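Local coordinates for periplasmic binding protein (Pseudomonas aeruginosa, PDB 2R79) that binds heme through its iron in the periplasm and probably hands it on for uptake into the cell, at residues 34-37 and 38-41; 253-256 and 257-261; 111-114 and 115-118. All coordinates share one frame; numbering follows the deposited sequence.

Contact 1. Residues 34-37 and 38-41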
# COMPACT_ATOMS: atom_id res chain seq x y z
N HIS A 34 -10.17 -15.80 -11.15
CA HIS A 34 -8.98 -15.55 -11.94
C HIS A 34 -9.28 -15.66 -13.42
O HIS A 34 -9.87 -16.64 -13.86
CB HIS A 34 -7.87 -16.53 -11.56
CG HIS A 34 -7.46 -16.45 -10.13
ND1 HIS A 34 -8.17 -17.06 -9.12
CD2 HIS A 34 -6.46 -15.76 -9.52
CE1 HIS A 34 -7.63 -16.75 -7.95
NE2 HIS A 34 -6.59 -15.96 -8.17
N PRO A 35 -8.91 -14.64 -14.20
CA PRO A 35 -8.23 -13.45 -13.70
C PRO A 35 -9.10 -12.58 -12.80
O PRO A 35 -10.32 -12.73 -12.74
CB PRO A 35 -7.79 -12.73 -14.98
CG PRO A 35 -8.86 -13.12 -15.95
CD PRO A 35 -9.01 -14.59 -15.67
N GLN A 36 -8.45 -11.66 -12.10
CA GLN A 36 -9.10 -10.73 -11.18
C GLN A 36 -10.37 -10.08 -11.75
O GLN A 36 -11.36 -9.92 -11.03
CB GLN A 36 -8.07 -9.67 -10.79
CG GLN A 36 -8.48 -8.73 -9.69
CD GLN A 36 -7.40 -7.69 -9.43
OE1 GLN A 36 -6.28 -8.03 -9.03
NE2 GLN A 36 -7.73 -6.43 -9.68
N ALA A 37 -10.36 -9.72 -13.03
CA ALA A 37 -11.50 -9.08 -13.67
C ALA A 37 -12.80 -9.88 -13.59
O ALA A 37 -13.89 -9.31 -13.56
CB ALA A 37 -11.18 -8.76 -15.12
N LEU A 38 -12.69 -11.20 -13.56
CA LEU A 38 -13.87 -12.06 -13.49
C LEU A 38 -14.70 -11.81 -12.23
O LEU A 38 -15.89 -12.14 -12.18
CB LEU A 38 -13.43 -13.53 -13.56
CG LEU A 38 -13.57 -14.26 -14.90
CD1 LEU A 38 -13.25 -13.34 -16.07
CD2 LEU A 38 -12.65 -15.48 -14.89
N LYS A 39 -14.08 -11.23 -11.21
CA LYS A 39 -14.79 -10.95 -9.96
C LYS A 39 -15.75 -9.77 -10.14
O LYS A 39 -16.67 -9.58 -9.34
CB LYS A 39 -13.79 -10.64 -8.84
CG LYS A 39 -12.71 -11.69 -8.70
CD LYS A 39 -11.56 -11.24 -7.81
CE LYS A 39 -11.88 -11.43 -6.34
NZ LYS A 39 -10.66 -11.22 -5.51
N GLN A 40 -15.54 -8.98 -11.19
CA GLN A 40 -16.39 -7.82 -11.45
C GLN A 40 -17.55 -8.13 -12.39
O GLN A 40 -18.31 -7.24 -12.76
CB GLN A 40 -15.54 -6.66 -11.98
CG GLN A 40 -14.43 -6.26 -11.02
CD GLN A 40 -13.53 -5.17 -11.55
OE1 GLN A 40 -13.87 -3.98 -11.50
NE2 GLN A 40 -12.37 -5.56 -12.07
N LEU A 41 -17.69 -9.39 -12.79
CA LEU A 41 -18.79 -9.77 -13.67
C LEU A 41 -19.98 -10.20 -12.82
O LEU A 41 -19.83 -10.49 -11.64
CB LEU A 41 -18.39 -10.94 -14.58
CG LEU A 41 -17.43 -10.68 -15.74
CD1 LEU A 41 -17.15 -11.99 -16.44
CD2 LEU A 41 -18.04 -9.69 -16.73
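Leu38 reaches back over the start of its own 3-10 turn and sets its CD2 beside Pro35 CD, 3.8 Å away, the two side chains crossing at a slant. The same methyl lies 3.2 Å from His34 O. The leucine has an unusual first torsion, chi1 -100°, which with chi2 37° swings CD2 toward this start of the turn. The peptide bond before Pro35 is cis, and the chain passes from it straight into three successive i+3 bonds, the signature of 3-10 geometry: Leu38 N to Pro35 O at 2.9 Å, Lys39 N to Gln36 O at 3.0 Å and Gln40 N to Ala37 O at 2.9 Å. In each the donor sits well above the carbonyl plane, by 52° in the last. Lys39 curls its chain around the carbonyl it bonds to, with CG 3.2 Å from Gln36 O. Behind Leu38 lie Ser13 and Val17 of helix 10-18 and Leu25 of strand 25-28. The chemistry is thus divided: the carbonyls of Pro35, Gln36 and Ala37 are taken up by i+3 backbone bonds, the apolar leucine branch is buried against the protein interior, and Gln36 and Lys39 are exposed residues whose polar ends can meet solvent.

Contact 2. Residues 253-256 and 257-261; sequences AALS and AAFYP
Residues 253-259 keep helical phi/psi and Tyr260 is the first to leave it, while i+4 bonds run from Ala257 N to Ala253 O, Ala258 N to Ala254 O, Phe259 N to Leu255 O and Tyr260 N to Ser256 O. This is the C-terminal end of alpha-helix 248-259, in the half of the periplasmic binding protein fold built on the mixed sheet. Phe259 N is 2.8 Å from Leu255 O and lies almost in line with that C=O. The same Leu255 oxygen also lies over one face of the Phe259 ring, 3.2 Å above its plane and offset toward the rim. Leu255 and Phe259 run side by side, and Leu255 CD2 meets Phe259 CZ at 3.9 Å. One turn apart, they share a flank of the helix, and their like first torsions, CG anti to the carbonyl carbon (chi1 -83° and -69°), point them the same way. Val167 and Leu168 of helix 163-170 pack against this flank, and Leu275 of strand 275-276 adds to the cover of Leu255. Ser256 holds OG between its own backbone N and carbonyl carbon, chi1 64°, where it is hydrogen-bonded to Leu252 O one turn earlier and to Gln128 OE1 of helix 111-135. Tyr260 also turns to that helix, touching Trp131 and Ala135, and its OH is hydrogen-bonded to Gly172 O and Gln136 NE2. Where the helix ends, Ser256 O lies in the plane of the Tyr260 ring, at its edge, 3.4 Å from Tyr260 CD1.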
# COMPACT_ATOMS: atom_id res chain seq x y z
N ALA A 253 5.41 -25.40 -9.45
CA ALA A 253 6.77 -24.89 -9.30
C ALA A 253 7.02 -24.41 -7.88
O ALA A 253 8.08 -24.64 -7.32
CB ALA A 253 7.03 -23.75 -10.28
N ALA A 254 6.03 -23.75 -7.31
CA ALA A 254 6.14 -23.24 -5.95
C ALA A 254 6.15 -24.41 -4.96
O ALA A 254 7.01 -24.46 -4.08
CB ALA A 254 4.99 -22.29 -5.65
N LEU A 255 5.21 -25.34 -5.11
CA LEU A 255 5.15 -26.49 -4.21
C LEU A 255 6.40 -27.36 -4.25
O LEU A 255 6.95 -27.71 -3.21
CB LEU A 255 3.93 -27.37 -4.52
CG LEU A 255 2.60 -26.93 -3.93
CD1 LEU A 255 1.49 -27.78 -4.50
CD2 LEU A 255 2.64 -27.05 -2.41
N SER A 256 6.86 -27.70 -5.45
CA SER A 256 8.03 -28.55 -5.58
C SER A 256 9.26 -27.88 -4.99
O SER A 256 10.15 -28.55 -4.48
CB SER A 256 8.27 -28.96 -7.05
OG SER A 256 8.55 -27.86 -7.89
N ALA A 257 9.31 -26.54 -5.05
CA ALA A 257 10.43 -25.81 -4.47
C ALA A 257 10.39 -25.95 -2.95
O ALA A 257 11.43 -26.08 -2.29
CB ALA A 257 10.37 -24.33 -4.87
N ALA A 258 9.18 -25.93 -2.39
CA ALA A 258 9.00 -26.09 -0.94
C ALA A 258 9.27 -27.55 -0.52
O ALA A 258 9.74 -27.80 0.59
CB ALA A 258 7.59 -25.69 -0.54
N PHE A 259 8.96 -28.49 -1.41
CA PHE A 259 9.16 -29.92 -1.15
C PHE A 259 10.63 -30.36 -1.25
O PHE A 259 11.04 -31.32 -0.61
CB PHE A 259 8.30 -30.75 -2.10
CG PHE A 259 6.81 -30.65 -1.83
CD1 PHE A 259 5.89 -31.10 -2.78
CD2 PHE A 259 6.32 -30.11 -0.64
CE1 PHE A 259 4.52 -31.03 -2.54
CE2 PHE A 259 4.95 -30.03 -0.39
CZ PHE A 259 4.05 -30.49 -1.35
N TYR A 260 11.41 -29.66 -2.08
CA TYR A 260 12.83 -29.95 -2.26
C TYR A 260 13.58 -28.64 -2.08
O TYR A 260 14.09 -28.08 -3.05
CB TYR A 260 13.11 -30.50 -3.66
CG TYR A 260 12.42 -31.80 -3.96
CD1 TYR A 260 11.11 -31.82 -4.43
CD2 TYR A 260 13.05 -33.02 -3.70
CE1 TYR A 260 10.44 -33.02 -4.62
CE2 TYR A 260 12.39 -34.22 -3.89
CZ TYR A 260 11.08 -34.22 -4.35
OH TYR A 260 10.43 -35.41 -4.56
N PRO A 261 13.65 -28.14 -0.84
CA PRO A 261 14.33 -26.88 -0.53
C PRO A 261 15.81 -26.78 -0.90
O PRO A 261 16.34 -25.68 -1.01
CB PRO A 261 14.10 -26.73 0.98
CG PRO A 261 14.03 -28.14 1.45
CD PRO A 261 13.20 -28.82 0.39

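Contact 3. Residues 111-114 and 115-118; sequences PQRA and EAAE
A local helical contact joins residues 111-114 to 115-118 across the first two turns of helix 111-135, at the periphery of the protein about 21 Å from the centre of the chain to the centre of the contact. Four i+4 backbone bonds support the assignment: Glu115 N to Pro111 O, Ala116 N to Gln112 O, Ala117 N to Arg113 O and Glu118 N to Ala114 O, all between 2.9 and 3.1 Å. Their donors tilt from the carbonyl planes by less than 30°. Arg113 reaches forward along the helix. Its CG is anti to the backbone N, and a bend at chi2 (54°) folds the chain over, bringing NH1 to 3.7 Å from Ala117 N; as both are nitrogen donors, no hydrogen bond follows. The backbone of residues 116-117 comes at the edge of the guanidinium, near its plane. Pro111 starts the longest helix of the chain, and this helix runs on toward the half of the molecule built on the mixed sheet, in the manner of the long linking helix of the Peripla_BP_2 family. Leu19 touches both Arg113 and Ala117, while Ser262 of the third subunit packs on Arg113. Glu115 carries its extended chain back along the helix, CB 3.4 Å from Gln112 O and CG 3.7 Å from Pro111 O. Glu118 leans on Leu101 of helix 94-108. Its OE2 makes a long, weak ion pair with Arg122 and lies close to Glu98 OE1, a closeness of like charges that could raise the proton affinity of either carboxylate.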
# COMPACT_ATOMS: atom_id res chain seq x y z
N PRO A 111 -9.72 -23.68 -32.48
CA PRO A 111 -9.18 -25.04 -32.32
C PRO A 111 -7.65 -25.10 -32.27
O PRO A 111 -7.09 -25.89 -31.51
CB PRO A 111 -9.76 -25.78 -33.53
CG PRO A 111 -9.92 -24.70 -34.55
CD PRO A 111 -10.51 -23.58 -33.73
N GLN A 112 -6.98 -24.27 -33.07
CA GLN A 112 -5.52 -24.25 -33.08
C GLN A 112 -4.97 -23.75 -31.75
O GLN A 112 -4.01 -24.30 -31.23
CB GLN A 112 -4.98 -23.36 -34.20
CG GLN A 112 -5.33 -23.80 -35.61
CD GLN A 112 -4.66 -22.93 -36.67
OE1 GLN A 112 -3.46 -23.04 -36.92
NE2 GLN A 112 -5.43 -22.04 -37.28
N ARG A 113 -5.57 -22.69 -31.22
CA ARG A 113 -5.11 -22.12 -29.96
C ARG A 113 -5.28 -23.13 -28.82
O ARG A 113 -4.45 -23.19 -27.92
CB ARG A 113 -5.89 -20.84 -29.64
CG ARG A 113 -5.55 -20.22 -28.27
CD ARG A 113 -4.05 -19.99 -28.12
NE ARG A 113 -3.71 -19.27 -26.90
CZ ARG A 113 -2.98 -19.77 -25.90
NH1 ARG A 113 -2.52 -21.01 -25.96
NH2 ARG A 113 -2.71 -19.01 -24.84
N ALA A 114 -6.35 -23.90 -28.88
CA ALA A 114 -6.63 -24.91 -27.86
C ALA A 114 -5.55 -25.99 -27.91
O ALA A 114 -5.10 -26.48 -26.88
CB ALA A 114 -8.01 -25.52 -28.10
N GLU A 115 -5.14 -26.34 -29.12
CA GLU A 115 -4.10 -27.34 -29.31
C GLU A 115 -2.78 -26.81 -28.76
O GLU A 115 -2.04 -27.54 -28.11
CB GLU A 115 -3.93 -27.69 -30.80
CG GLU A 115 -4.85 -28.80 -31.28
CD GLU A 115 -4.66 -29.13 -32.75
OE1 GLU A 115 -3.49 -29.31 -33.19
OE2 GLU A 115 -5.68 -29.21 -33.48
N ALA A 116 -2.49 -25.55 -29.03
CA ALA A 116 -1.27 -24.93 -28.55
C ALA A 116 -1.28 -24.89 -27.01
O ALA A 116 -0.23 -25.02 -26.38
CB ALA A 116 -1.12 -23.53 -29.11
N ALA A 117 -2.46 -24.70 -26.43
CA ALA A 117 -2.59 -24.65 -24.98
C ALA A 117 -2.27 -26.01 -24.38
O ALA A 117 -1.57 -26.11 -23.37
CB ALA A 117 -3.99 -24.21 -24.59
N GLU A 118 -2.79 -27.06 -25.00
CA GLU A 118 -2.54 -28.41 -24.53
C GLU A 118 -1.05 -28.70 -24.63
O GLU A 118 -0.45 -29.30 -23.74
CB GLU A 118 -3.31 -29.42 -25.38
CG GLU A 118 -3.12 -30.86 -24.94
CD GLU A 118 -3.38 -31.86 -26.05
OE1 GLU A 118 -4.42 -31.75 -26.74
OE2 GLU A 118 -2.54 -32.76 -26.24

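Overall arrangement
From the N terminus the chain first meets contact 1, in the loop between strand 25-28 and helix 52-56, then contact 3 at the start of helix 111-135, and finally contact 2 at the end of helix 248-259. Each joins directly adjacent segments, closing only a local turn; the three follow in series, with none nested or crossed. They do not touch. The nearest atoms of contacts 1 and 3 are about 12 Å apart. Between contacts 1 and 2 the nearest atoms are about 13 Å apart, and between contacts 2 and 3 about 16 Å. Contact 1 borders the four-stranded parallel sheet, contact 2 the mixed sheet, and helix 111-135, begun by contact 3, later packs against contact 2.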